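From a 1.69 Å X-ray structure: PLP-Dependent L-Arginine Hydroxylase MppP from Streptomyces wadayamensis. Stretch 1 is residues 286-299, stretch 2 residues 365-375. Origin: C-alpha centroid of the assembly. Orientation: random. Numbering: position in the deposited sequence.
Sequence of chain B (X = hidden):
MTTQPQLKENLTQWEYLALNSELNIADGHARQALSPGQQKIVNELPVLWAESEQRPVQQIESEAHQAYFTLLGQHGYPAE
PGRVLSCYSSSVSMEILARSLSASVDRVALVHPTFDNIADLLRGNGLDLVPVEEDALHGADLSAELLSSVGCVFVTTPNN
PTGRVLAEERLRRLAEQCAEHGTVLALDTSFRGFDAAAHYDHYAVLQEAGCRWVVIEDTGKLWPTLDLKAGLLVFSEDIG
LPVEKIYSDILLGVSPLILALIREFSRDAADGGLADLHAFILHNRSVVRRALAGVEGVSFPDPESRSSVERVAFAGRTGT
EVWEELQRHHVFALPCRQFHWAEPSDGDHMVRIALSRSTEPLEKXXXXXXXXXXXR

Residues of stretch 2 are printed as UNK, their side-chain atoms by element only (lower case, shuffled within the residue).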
# COMPACT_ATOMS: atom_id res chain seq x y z
N SER B 286 26.14 -20.13 3.71
CA SER B 286 27.12 -21.21 3.73
C SER B 286 26.51 -22.54 3.33
O SER B 286 27.17 -23.34 2.66
CB SER B 286 27.76 -21.32 5.11
OG SER B 286 28.25 -20.06 5.53
N VAL B 287 25.27 -22.83 3.76
CA VAL B 287 24.73 -24.14 3.37
C VAL B 287 24.47 -24.16 1.88
O VAL B 287 24.69 -25.18 1.22
CB VAL B 287 23.47 -24.56 4.18
CG1 VAL B 287 23.24 -23.74 5.42
CG2 VAL B 287 22.23 -24.65 3.31
N VAL B 288 24.05 -23.02 1.30
CA VAL B 288 23.82 -22.97 -0.14
C VAL B 288 25.12 -23.21 -0.89
O VAL B 288 25.16 -23.98 -1.85
CB VAL B 288 23.17 -21.64 -0.56
CG1 VAL B 288 23.09 -21.55 -2.07
CG2 VAL B 288 21.81 -21.50 0.06
N ARG B 289 26.19 -22.51 -0.49
CA ARG B 289 27.44 -22.61 -1.24
C ARG B 289 28.09 -23.98 -1.05
O ARG B 289 28.62 -24.55 -2.01
CB ARG B 289 28.38 -21.48 -0.83
CG ARG B 289 27.84 -20.11 -1.24
CD ARG B 289 28.77 -18.97 -1.00
NE ARG B 289 28.18 -17.73 -1.50
CZ ARG B 289 28.74 -16.54 -1.40
NH1 ARG B 289 29.93 -16.40 -0.81
NH2 ARG B 289 28.13 -15.49 -1.89
N ARG B 290 27.97 -24.55 0.15
CA ARG B 290 28.47 -25.90 0.39
C ARG B 290 27.70 -26.94 -0.44
O ARG B 290 28.29 -27.92 -0.90
CB ARG B 290 28.35 -26.22 1.89
CG ARG B 290 28.87 -27.58 2.33
CD ARG B 290 28.79 -27.72 3.86
NE ARG B 290 29.34 -26.53 4.53
CZ ARG B 290 28.64 -25.65 5.24
NH1 ARG B 290 27.34 -25.80 5.44
NH2 ARG B 290 29.27 -24.62 5.79
N ALA B 291 26.39 -26.75 -0.62
CA ALA B 291 25.60 -27.75 -1.34
C ALA B 291 25.92 -27.74 -2.83
O ALA B 291 25.88 -28.78 -3.49
CB ALA B 291 24.11 -27.49 -1.12
N LEU B 292 26.20 -26.56 -3.39
CA LEU B 292 26.47 -26.38 -4.81
C LEU B 292 27.95 -26.24 -5.06
O LEU B 292 28.43 -25.38 -5.81
CB LEU B 292 25.69 -25.17 -5.32
CG LEU B 292 24.21 -25.30 -4.96
CD1 LEU B 292 23.51 -24.01 -5.34
CD2 LEU B 292 23.59 -26.47 -5.69
N ALA B 293 28.69 -27.13 -4.41
CA ALA B 293 30.12 -26.98 -4.21
C ALA B 293 30.91 -27.31 -5.47
O ALA B 293 31.45 -26.42 -6.14
CB ALA B 293 30.55 -27.90 -3.07
N GLY B 294 31.02 -28.59 -5.77
CA GLY B 294 31.77 -29.05 -6.91
C GLY B 294 30.81 -29.40 -8.02
O GLY B 294 31.11 -30.27 -8.86
N VAL B 295 29.64 -28.77 -8.03
CA VAL B 295 28.74 -28.97 -9.16
C VAL B 295 29.39 -28.28 -10.35
O VAL B 295 29.60 -27.07 -10.34
CB VAL B 295 27.34 -28.42 -8.88
CG1 VAL B 295 26.39 -28.81 -10.01
CG2 VAL B 295 26.80 -28.93 -7.54
N GLU B 296 29.79 -29.08 -11.34
CA GLU B 296 30.48 -28.52 -12.50
C GLU B 296 29.61 -27.45 -13.13
O GLU B 296 28.39 -27.60 -13.27
CB GLU B 296 30.81 -29.63 -13.51
CG GLU B 296 32.26 -30.12 -13.43
CD GLU B 296 33.17 -29.50 -14.50
OE1 GLU B 296 33.08 -29.89 -15.68
OE2 GLU B 296 33.98 -28.61 -14.15
N GLY B 297 30.24 -26.34 -13.48
CA GLY B 297 29.55 -25.24 -14.13
C GLY B 297 28.91 -24.23 -13.20
O GLY B 297 28.38 -23.23 -13.70
N VAL B 298 28.93 -24.45 -11.89
CA VAL B 298 28.26 -23.55 -10.94
C VAL B 298 29.27 -22.55 -10.39
O VAL B 298 30.43 -22.90 -10.11
CB VAL B 298 27.61 -24.33 -9.79
CG1 VAL B 298 27.03 -23.37 -8.76
CG2 VAL B 298 26.52 -25.25 -10.32
N SER B 299 28.83 -21.32 -10.20
CA SER B 299 29.63 -20.32 -9.52
C SER B 299 28.72 -19.33 -8.83
O SER B 299 27.51 -19.27 -9.09
CB SER B 299 30.56 -19.58 -10.50
OG SER B 299 29.80 -18.90 -11.47
N UNK B 365 15.74 -27.56 -0.45
CA UNK B 365 15.61 -26.97 -1.77
C UNK B 365 16.92 -26.99 -2.54
O UNK B 365 16.93 -27.24 -3.76
c UNK B 365 15.12 -25.53 -1.65
o UNK B 365 13.86 -25.51 -1.02
N UNK B 366 18.03 -26.67 -1.88
CA UNK B 366 19.30 -26.63 -2.60
C UNK B 366 19.88 -28.02 -2.82
O UNK B 366 20.71 -28.18 -3.71
c UNK B 366 19.72 -24.37 -1.61
c UNK B 366 20.33 -25.74 -1.89
c UNK B 366 20.84 -26.38 -0.61
N UNK B 367 19.46 -29.03 -2.05
CA UNK B 367 19.84 -30.39 -2.42
C UNK B 367 19.14 -30.80 -3.70
O UNK B 367 19.74 -31.47 -4.56
c UNK B 367 20.46 -31.28 -0.10
n UNK B 367 22.84 -30.82 0.12
c UNK B 367 19.52 -31.37 -1.29
o UNK B 367 22.20 -32.44 -1.31
c UNK B 367 21.92 -31.56 -0.48
N UNK B 368 17.87 -30.40 -3.85
CA UNK B 368 17.16 -30.62 -5.10
C UNK B 368 17.86 -29.90 -6.24
O UNK B 368 18.05 -30.46 -7.32
c UNK B 368 14.97 -30.27 -6.33
c UNK B 368 14.96 -30.97 -3.94
c UNK B 368 15.69 -30.16 -4.98
N UNK B 369 18.26 -28.64 -6.01
CA UNK B 369 18.96 -27.92 -7.06
C UNK B 369 20.26 -28.63 -7.43
O UNK B 369 20.60 -28.72 -8.62
c UNK B 369 19.97 -25.56 -7.58
c UNK B 369 19.24 -25.45 -8.91
c UNK B 369 20.17 -24.19 -6.97
c UNK B 369 19.23 -26.47 -6.60
N UNK B 370 20.98 -29.16 -6.44
CA UNK B 370 22.21 -29.89 -6.74
C UNK B 370 21.95 -31.04 -7.71
O UNK B 370 22.75 -31.28 -8.62
n UNK B 370 26.91 -31.90 -2.58
c UNK B 370 27.20 -31.92 -3.87
n UNK B 370 26.25 -31.76 -4.78
c UNK B 370 24.84 -31.56 -4.47
c UNK B 370 22.84 -30.41 -5.46
n UNK B 370 28.46 -32.10 -4.26
c UNK B 370 24.09 -31.23 -5.73
N UNK B 371 20.86 -31.78 -7.51
CA UNK B 371 20.56 -32.90 -8.39
C UNK B 371 20.19 -32.42 -9.78
O UNK B 371 20.75 -32.88 -10.78
o UNK B 371 19.80 -34.13 -6.45
c UNK B 371 19.21 -35.00 -8.62
c UNK B 371 19.44 -33.75 -7.79
N UNK B 372 19.23 -31.49 -9.87
CA UNK B 372 18.89 -30.87 -11.15
C UNK B 372 20.16 -30.46 -11.89
O UNK B 372 20.42 -30.89 -13.02
c UNK B 372 16.59 -30.14 -10.43
c UNK B 372 17.79 -28.83 -12.21
c UNK B 372 17.95 -29.67 -10.93
N UNK B 373 20.99 -29.65 -11.23
CA UNK B 373 22.18 -29.08 -11.85
C UNK B 373 23.21 -30.15 -12.20
O UNK B 373 24.27 -29.84 -12.75
c UNK B 373 22.08 -25.99 -12.19
c UNK B 373 22.82 -28.04 -10.92
c UNK B 373 22.13 -26.68 -10.83
c UNK B 373 22.85 -25.79 -9.82
N UNK B 374 22.90 -31.40 -11.88
CA UNK B 374 23.72 -32.54 -12.26
C UNK B 374 23.00 -33.44 -13.26
O UNK B 374 23.29 -34.64 -13.35
c UNK B 374 24.13 -33.32 -11.01
o UNK B 374 24.62 -34.15 -8.40
o UNK B 374 26.45 -32.95 -8.16
c UNK B 374 25.16 -32.60 -10.15
c UNK B 374 25.42 -33.28 -8.81
N UNK B 375 22.05 -32.88 -14.01
CA UNK B 375 21.23 -33.63 -14.96
C UNK B 375 20.86 -35.00 -14.41
O UNK B 375 20.60 -35.15 -13.21
c UNK B 375 21.95 -33.78 -16.33
o UNK B 375 21.88 -32.54 -17.04
c UNK B 375 21.34 -34.89 -17.19

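Position 365 carries one carbon and then one oxygen: serine. Ser365 lies out of reach of stretch 1, and its OG is hydrogen-bonded elsewhere in the structure.

At position 366 one carbon carries two more, a fork at CB that identifies valine. Val366 points toward stretch 1 and packs CG2 against Ala291 CB at 3.5 Å and CG1 against Val288 CG2 at 3.9 Å; a compact branched side chain suits this buried place, where the alanine methyl lets it come close.

Position 367 has three carbons, the third bearing two further atoms, one oxygen and one nitrogen: a glutamine. Although its CA-to-CB bond points away, Gln367 folds back at an exposed site, bringing NE2 to 3.8 Å from Ala291 CB.

Position 368 repeats the three-carbon fork of valine, but Val368 does not reach stretch 1.

Four carbons forked at the second mark position 369 as leucine. Leu369 starts out sideways, yet its longer side chain brings CD2 to 3.7 Å from Leu292 CD1.

Position 370 extends through three carbons and a nitrogen to a carbon bearing two more nitrogens, which is arginine. Arg370 suits a partly exposed border: its aliphatic part packs on apolar neighbors, with CG 4.0 Å from Val295 CG2, while CD lies 3.1 Å from Ala291 O. That oxygen sits over one face of the guanidinium, so the angle is poor for hydrogen bonding.

At position 371 one carbon carries an oxygen and a carbon, as in threonine. Thr371 points away, exposed, and its OG1 donates to Gln367 O at 3.3 Å.

Position 372, again a three-carbon fork, is valine; Val372 is buried but out of reach of stretch 1.

Position 373 has four carbons forked at the second, hence leucine. Leu373 points toward stretch 1, and its CD1 reaches Val298 CG2 at 3.7 Å, filling buried space beyond the helix.

Position 374 has three carbons, the last with two oxygens: glutamate. Glu374 keeps its carboxylate near the arginine, OE2 forming a salt bridge with Arg370 NE at 3.6 Å, while its CG lies 4.0 Å from Val295 CG1.

Position 375, one carbon bearing an oxygen and a carbon, is threonine; Thr375 is poorly ordered.

The helices run nearly parallel, at 21°, and no hydrogen bond joins the stretches. Apolar packing holds them: Val366 meets the first helix, and Leu369 and Leu373 continue the contact along Leu292, Val295 and Val298.

Stretch 2 365-375: SVQVLRTVLET
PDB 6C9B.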